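Local coordinates for bromo domain containing protein (Cryptosporidium parvum, PDB 5U9N) that probably reads acetylated lysines, as bromodomains do, through its second bromodomain, a helical bundle whose pocket here holds the inhibitor bromosporine, at residues Leu28-Pro32 / Asp56-Ile60; Arg46-Ile51 / Asn109-Phe113. All coordinates share one frame; numbering follows the deposited sequence.

Contact 1. Residues Leu28-Pro32 / Asp56-Ile60. With BMF (Bromosporine), chain C.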
loop_
_atom_site.group_PDB
_atom_site.type_symbol
_atom_site.label_atom_id
_atom_site.label_comp_id
_atom_site.label_asym_id
_atom_site.label_seq_id
_atom_site.Cartn_x
_atom_site.Cartn_y
_atom_site.Cartn_z
ATOM N N LEU A 28 8.754 -3.974 -3.986
ATOM C CA LEU A 28 9.193 -3.008 -2.965
ATOM C C LEU A 28 8.204 -2.896 -1.818
ATOM O O LEU A 28 8.606 -2.808 -0.664
ATOM C CB LEU A 28 9.389 -1.609 -3.585
ATOM C CG LEU A 28 10.552 -1.442 -4.594
ATOM C CD1 LEU A 28 10.506 -0.061 -5.252
ATOM C CD2 LEU A 28 11.894 -1.643 -3.921
ATOM N N PHE A 29 6.910 -2.928 -2.134
ATOM C CA PHE A 29 5.851 -2.677 -1.181
ATOM C C PHE A 29 5.120 -3.934 -0.720
ATOM O O PHE A 29 4.090 -3.813 -0.037
ATOM C CB PHE A 29 4.843 -1.740 -1.829
ATOM C CG PHE A 29 5.482 -0.664 -2.670
ATOM C CD1 PHE A 29 6.170 0.385 -2.078
ATOM C CD2 PHE A 29 5.470 -0.745 -4.055
ATOM C CE1 PHE A 29 6.755 1.378 -2.851
ATOM C CE2 PHE A 29 6.049 0.260 -4.833
ATOM C CZ PHE A 29 6.681 1.322 -4.223
ATOM N N GLU A 30 5.636 -5.127 -1.046
ATOM C CA GLU A 30 4.932 -6.369 -0.754
ATOM C C GLU A 30 5.052 -6.764 0.711
ATOM O O GLU A 30 4.036 -7.003 1.361
ATOM C CB GLU A 30 5.465 -7.498 -1.650
ATOM C CG GLU A 30 4.720 -8.814 -1.523
ATOM C CD GLU A 30 3.215 -8.713 -1.647
ATOM O OE1 GLU A 30 2.743 -7.890 -2.461
ATOM O OE2 GLU A 30 2.504 -9.470 -0.945
ATOM N N ASN A 31 6.266 -6.835 1.228
ATOM C CA ASN A 31 6.492 -7.287 2.598
ATOM C C ASN A 31 7.088 -6.169 3.440
ATOM O O ASN A 31 7.625 -5.208 2.884
ATOM C CB ASN A 31 7.416 -8.515 2.598
ATOM C CG ASN A 31 6.899 -9.624 1.710
ATOM O OD1 ASN A 31 5.768 -10.112 1.880
ATOM N ND2 ASN A 31 7.674 -9.996 0.696
ATOM N N PRO A 32 7.032 -6.281 4.792
ATOM C CA PRO A 32 7.579 -5.204 5.636
ATOM C C PRO A 32 9.067 -4.956 5.416
ATOM O O PRO A 32 9.866 -5.892 5.436
ATOM C CB PRO A 32 7.310 -5.696 7.067
ATOM C CG PRO A 32 6.194 -6.664 6.936
ATOM C CD PRO A 32 6.400 -7.338 5.611
ATOM N N ASP A 56 2.477 -2.261 4.367
ATOM C CA ASP A 56 2.764 -3.019 3.133
ATOM C C ASP A 56 1.555 -3.846 2.714
ATOM O O ASP A 56 0.601 -3.962 3.472
ATOM C CB ASP A 56 3.991 -3.918 3.314
ATOM C CG ASP A 56 4.027 -4.588 4.660
ATOM O OD1 ASP A 56 3.355 -5.627 4.818
ATOM O OD2 ASP A 56 4.623 -4.006 5.597
ATOM N N TYR A 57 1.593 -4.394 1.493
ATOM C CA TYR A 57 0.451 -5.087 0.884
ATOM C C TYR A 57 0.047 -6.323 1.632
ATOM O O TYR A 57 -1.146 -6.557 1.794
ATOM C CB TYR A 57 0.752 -5.488 -0.579
ATOM C CG TYR A 57 1.027 -4.348 -1.546
ATOM C CD1 TYR A 57 0.474 -3.080 -1.346
ATOM C CD2 TYR A 57 1.747 -4.561 -2.714
ATOM C CE1 TYR A 57 0.664 -2.053 -2.272
ATOM C CE2 TYR A 57 1.945 -3.544 -3.641
ATOM C CZ TYR A 57 1.404 -2.291 -3.419
ATOM O OH TYR A 57 1.597 -1.300 -4.351
ATOM N N ILE A 58 1.002 -7.159 2.023
ATOM C CA ILE A 58 0.662 -8.413 2.714
ATOM C C ILE A 58 0.022 -8.093 4.081
ATOM O O ILE A 58 -0.922 -8.777 4.477
ATOM C CB ILE A 58 1.902 -9.356 2.838
ATOM C CG1 ILE A 58 1.462 -10.795 3.211
ATOM C CG2 ILE A 58 2.930 -8.836 3.864
ATOM C CD1 ILE A 58 0.492 -11.477 2.153
ATOM N N THR A 59 0.477 -7.002 4.750
ATOM C CA THR A 59 -0.089 -6.564 6.042
ATOM C C THR A 59 -1.529 -6.038 5.841
ATOM O O THR A 59 -2.387 -6.322 6.652
ATOM C CB THR A 59 0.807 -5.500 6.696
ATOM O OG1 THR A 59 2.030 -6.101 7.068
ATOM C CG2 THR A 59 0.176 -4.887 7.929
ATOM N N ILE A 60 -1.782 -5.303 4.761
ATOM C CA ILE A 60 -3.130 -4.808 4.453
ATOM C C ILE A 60 -4.040 -5.992 4.102
ATOM O O ILE A 60 -5.172 -6.053 4.592
ATOM C CB ILE A 60 -3.104 -3.759 3.307
ATOM C CG1 ILE A 60 -2.404 -2.480 3.764
ATOM C CG2 ILE A 60 -4.525 -3.443 2.844
ATOM C CD1 ILE A 60 -2.178 -1.431 2.616
HETATM C C10 BMF C . 13.316 -2.700 -0.761
HETATM N N12 BMF C . 11.900 -0.933 -0.116
HETATM C C15 BMF C . 14.052 0.973 0.011
HETATM C C17 BMF C . 16.414 1.808 0.076
HETATM C C20 BMF C . 19.032 3.222 -1.129
HETATM C C22 BMF C . 14.223 -0.339 -0.348
HETATM C C26 BMF C . 9.251 0.305 0.606
HETATM C C28 BMF C . 14.669 -4.501 -1.608
HETATM C C01 BMF C . 13.790 -6.846 -1.909
HETATM C C02 BMF C . 13.613 -5.404 -1.500
HETATM C C03 BMF C . 12.386 -4.916 -1.014
HETATM N N04 BMF C . 11.256 -5.772 -0.906
HETATM S S05 BMF C . 10.696 -6.428 0.476
HETATM C C06 BMF C . 10.599 -5.131 1.648
HETATM O O07 BMF C . 9.370 -6.893 0.204
HETATM O O08 BMF C . 11.678 -7.368 0.919
HETATM C C09 BMF C . 12.243 -3.580 -0.661
HETATM C C11 BMF C . 13.136 -1.282 -0.396
HETATM N N13 BMF C . 11.742 0.386 0.242
HETATM C C14 BMF C . 12.713 1.358 0.342
HETATM N N16 BMF C . 15.046 1.985 0.109
HETATM O O18 BMF C . 17.027 3.015 0.206
HETATM C C19 BMF C . 18.494 3.016 0.264
HETATM O O21 BMF C . 16.988 0.750 -0.074
HETATM N N23 BMF C . 12.156 2.475 0.791
HETATM N N24 BMF C . 10.800 2.222 0.978
HETATM C C25 BMF C . 10.569 0.984 0.631
HETATM C C27 BMF C . 14.532 -3.176 -1.246
#

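Contact 2. Residues Arg46-Ile51 / Asn109-Phe113. With BMF (Bromosporine), chain C.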
loop_
_atom_site.group_PDB
_atom_site.type_symbol
_atom_site.label_atom_id
_atom_site.label_comp_id
_atom_site.label_asym_id
_atom_site.label_seq_id
_atom_site.Cartn_x
_atom_site.Cartn_y
_atom_site.Cartn_z
ATOM N N ARG A 46 17.622 3.786 10.392
ATOM C CA ARG A 46 17.272 5.145 9.994
ATOM C C ARG A 46 15.785 5.181 9.627
ATOM O O ARG A 46 15.118 6.165 9.917
ATOM C CB ARG A 46 18.146 5.632 8.807
ATOM C CG ARG A 46 17.875 7.107 8.425
ATOM C CD ARG A 46 18.766 7.631 7.299
ATOM N NE ARG A 46 18.478 6.999 6.000
ATOM C CZ ARG A 46 19.130 5.947 5.489
ATOM N NH1 ARG A 46 18.791 5.462 4.300
ATOM N NH2 ARG A 46 20.117 5.366 6.171
ATOM N N TYR A 47 15.259 4.076 9.062
ATOM C CA TYR A 47 13.847 3.968 8.669
ATOM C C TYR A 47 12.904 4.141 9.863
ATOM O O TYR A 47 11.882 4.795 9.724
ATOM C CB TYR A 47 13.570 2.616 7.996
ATOM C CG TYR A 47 12.256 2.585 7.248
ATOM C CD1 TYR A 47 12.176 3.002 5.927
ATOM C CD2 TYR A 47 11.094 2.129 7.857
ATOM C CE1 TYR A 47 10.978 2.970 5.233
ATOM C CE2 TYR A 47 9.879 2.122 7.179
ATOM C CZ TYR A 47 9.823 2.556 5.868
ATOM O OH TYR A 47 8.644 2.518 5.158
ATOM N N LYS A 48 13.220 3.539 11.011
ATOM C CA LYS A 48 12.376 3.658 12.211
ATOM C C LYS A 48 12.333 5.109 12.696
ATOM O O LYS A 48 11.314 5.553 13.225
ATOM C CB LYS A 48 12.907 2.759 13.346
ATOM C CG LYS A 48 12.718 1.270 13.121
ATOM C CD LYS A 48 13.113 0.465 14.391
ATOM C CE LYS A 48 12.672 -0.985 14.349
ATOM N NZ LYS A 48 12.566 -1.578 15.713
ATOM N N GLU A 49 13.457 5.833 12.545
ATOM C CA GLU A 49 13.561 7.236 12.942
ATOM C C GLU A 49 12.750 8.136 11.979
ATOM O O GLU A 49 12.051 9.043 12.420
ATOM C CB GLU A 49 15.055 7.664 12.954
ATOM C CG GLU A 49 15.353 8.875 13.821
ATOM N N VAL A 50 12.824 7.855 10.676
ATOM C CA VAL A 50 12.175 8.665 9.646
ATOM C C VAL A 50 10.680 8.316 9.525
ATOM O O VAL A 50 9.857 9.219 9.425
ATOM C CB VAL A 50 12.906 8.488 8.284
ATOM C CG1 VAL A 50 12.179 9.232 7.153
ATOM C CG2 VAL A 50 14.359 8.952 8.382
ATOM N N ILE A 51 10.329 7.017 9.541
ATOM C CA ILE A 51 8.939 6.591 9.358
ATOM C C ILE A 51 8.318 6.049 10.680
ATOM O O ILE A 51 8.654 4.952 11.107
ATOM C CB ILE A 51 8.872 5.527 8.246
ATOM C CG1 ILE A 51 9.416 6.095 6.897
ATOM C CG2 ILE A 51 7.442 5.029 8.086
ATOM C CD1 ILE A 51 8.703 7.471 6.371
ATOM N N ASN A 109 5.303 6.937 2.658
ATOM C CA ASN A 109 6.477 6.576 3.471
ATOM C C ASN A 109 7.684 6.378 2.549
ATOM O O ASN A 109 8.779 6.858 2.834
ATOM C CB ASN A 109 6.222 5.286 4.269
ATOM C CG ASN A 109 5.249 5.450 5.404
ATOM O OD1 ASN A 109 4.882 6.561 5.789
ATOM N ND2 ASN A 109 4.800 4.337 5.958
ATOM N N CYS A 110 7.459 5.724 1.425
ATOM C CA CYS A 110 8.498 5.489 0.445
ATOM C C CYS A 110 8.975 6.807 -0.165
ATOM O O CYS A 110 10.161 6.978 -0.386
ATOM C CB CYS A 110 8.001 4.532 -0.632
ATOM S SG CYS A 110 9.218 4.172 -1.907
ATOM N N MET A 111 8.070 7.729 -0.409
ATOM C CA MET A 111 8.426 9.016 -0.999
ATOM C C MET A 111 9.028 9.977 0.040
ATOM O O MET A 111 9.747 10.886 -0.354
ATOM C CB MET A 111 7.205 9.642 -1.692
ATOM C CG MET A 111 6.816 8.881 -2.975
ATOM S SD MET A 111 5.589 9.719 -3.966
ATOM C CE MET A 111 4.096 9.198 -3.158
ATOM N N ILE A 112 8.812 9.752 1.351
ATOM C CA ILE A 112 9.490 10.561 2.400
ATOM C C ILE A 112 10.913 10.015 2.648
ATOM O O ILE A 112 11.835 10.798 2.888
ATOM C CB ILE A 112 8.663 10.581 3.725
ATOM C CG1 ILE A 112 7.407 11.409 3.529
ATOM C CG2 ILE A 112 9.489 11.132 4.935
ATOM C CD1 ILE A 112 6.370 11.132 4.441
ATOM N N PHE A 113 11.078 8.683 2.645
ATOM C CA PHE A 113 12.344 8.052 2.983
ATOM C C PHE A 113 13.361 8.082 1.831
ATOM O O PHE A 113 14.567 8.130 2.096
ATOM C CB PHE A 113 12.104 6.586 3.415
ATOM C CG PHE A 113 13.320 5.899 4.013
ATOM C CD1 PHE A 113 13.809 6.274 5.257
ATOM C CD2 PHE A 113 13.974 4.885 3.325
ATOM C CE1 PHE A 113 14.955 5.667 5.794
ATOM C CE2 PHE A 113 15.118 4.284 3.855
ATOM C CZ PHE A 113 15.598 4.671 5.097
HETATM C C10 BMF C . 13.316 -2.700 -0.761
HETATM N N12 BMF C . 11.900 -0.933 -0.116
HETATM C C15 BMF C . 14.052 0.973 0.011
HETATM C C17 BMF C . 16.414 1.808 0.076
HETATM C C20 BMF C . 19.032 3.222 -1.129
HETATM C C22 BMF C . 14.223 -0.339 -0.348
HETATM C C26 BMF C . 9.251 0.305 0.606
HETATM C C28 BMF C . 14.669 -4.501 -1.608
HETATM C C01 BMF C . 13.790 -6.846 -1.909
HETATM C C02 BMF C . 13.613 -5.404 -1.500
HETATM C C03 BMF C . 12.386 -4.916 -1.014
HETATM N N04 BMF C . 11.256 -5.772 -0.906
HETATM S S05 BMF C . 10.696 -6.428 0.476
HETATM C C06 BMF C . 10.599 -5.131 1.648
HETATM O O07 BMF C . 9.370 -6.893 0.204
HETATM O O08 BMF C . 11.678 -7.368 0.919
HETATM C C09 BMF C . 12.243 -3.580 -0.661
HETATM C C11 BMF C . 13.136 -1.282 -0.396
HETATM N N13 BMF C . 11.742 0.386 0.242
HETATM C C14 BMF C . 12.713 1.358 0.342
HETATM N N16 BMF C . 15.046 1.985 0.109
HETATM O O18 BMF C . 17.027 3.015 0.206
HETATM C C19 BMF C . 18.494 3.016 0.264
HETATM O O21 BMF C . 16.988 0.750 -0.074
HETATM N N23 BMF C . 12.156 2.475 0.791
HETATM N N24 BMF C . 10.800 2.222 0.978
HETATM C C25 BMF C . 10.569 0.984 0.631
HETATM C C27 BMF C . 14.532 -3.176 -1.246
HETATM O O HOH W 1 5.996 1.636 5.039
#

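Contact 1. Residues Leu28-Pro32 / Asp56-Ile60
Tyr57 holds CG beside its backbone N (chi1 -62°), which lays its ring against Phe29 CB. The two side chains run alongside each other, but chi1 of Phe29 (-39°) leads its ring away from Tyr57, toward the ligand and helix 96-113. The result is a CH-pi contact, with Phe29 CB 4.0 Å from the centroid of the Tyr57 ring. Phe29 O sits over a face of the same ring, displaced toward its rim.

Two nearly straight backbone bonds join the segments. Tyr57 N donates to Phe29 O at 3.0 Å, and Ile58 N donates to Glu30 O at 3.1 Å. The first turn of helix 57-65 thus gives two of its N-H groups to the loop.

Glu30 bends at chi2 and brings OE1 to the edge of the Tyr57 ring, 3.5 Å from Tyr57 CD2. Its other oxygen, OE2, lies against Ile58 CB and forms a salt bridge with Arg21.

Asp56 is the N-cap. Its OD1 takes two bonds from one face of the carboxylate plane, from Thr59 OG1 at 2.7 Å and from Thr59 N at 3.2 Å. This double grip limits the rotation of the carboxylate. Its OD2 packs against Pro32, with Pro32 CA 3.2 Å away.

On the ligand side, Asn31 N donates to bromosporine O07 at 3.3 Å, and Leu28 CD2 packs on the ligand's ring carbons. Phe29 pairs edge-to-face with Phe107. Segment 28-32 belongs to the long ZA loop between helix 9-20 and helix 57-65, which carries the short helix 41-50 and here forms one wall of the bromodomain pocket.

Contact 2. Residues Arg46-Ile51 / Asn109-Phe113
Helices 46-50 and 109-113 cross at 110°, with their short axes 10.9 Å apart, and Ile51 is the first residue to leave the helical path of the former.

Phe113 is central to the contact. Tyr47 turns an edge to its face, with planes 67° apart and Tyr47 CD1 3.7 Å from Phe113 CG. CD1 stands above the middle of the Phe113 ring. Both residues hold CG opposite the backbone N, and this brings the rings together between the helices. Val50 CB meets the Phe113 ring at its edge, near the ring plane.

Arg46 has an extended start and bends at chi3. Its guanidinium plane comes within 6° of parallel to the Phe113 ring, and Arg46 NH1 lies 3.4 Å from Phe113 CZ.

Ile51 packs in two directions. Its CG1 covers one face of the Tyr47 ring, one turn earlier in the same segment. Its CG2 touches the amide of Asn109, 3.5 Å from Asn109 ND2, and its CD1 meets Ile112 CG2 at 4.0 Å.

Phe113 CD2 and Cys110 SG both approach the triazole nitrogens of bromosporine. Helix 41-50 of the ZA loop thus packs on the end of helix 96-113, just before Asn114, which hydrogen-bonds the ligand as the bromodomain asparagine does.

No direct hydrogen bond joins the two segments. Cohesion rests on aromatic and aliphatic packing. A water joins Tyr47 OH, at 2.8 Å, to Asn109 ND2, at 3.1 Å, whose main partner is Glu53 O; together they help fix the rotation of the amide.

How the contacts relate
From the N terminus, helix 9-20 leads into the loop that holds segment 28-32. The chain then passes through helix 41-50, with segment 46-51, to the start of helix 57-65. There contact 1 closes a loop of 23 residues. The chain goes on to the end of helix 96-113, where contact 2 closes one of 57 residues. The segments alternate along the chain, so the two loops cross. Contact 1 ties the long loop to helix 57-65, and contact 2 ties helix 41-50 to helix 96-113. They touch where Phe29 CE1 packs on Cys110 SG, 3.8 Å away. Both contribute residues to the bromosporine pocket.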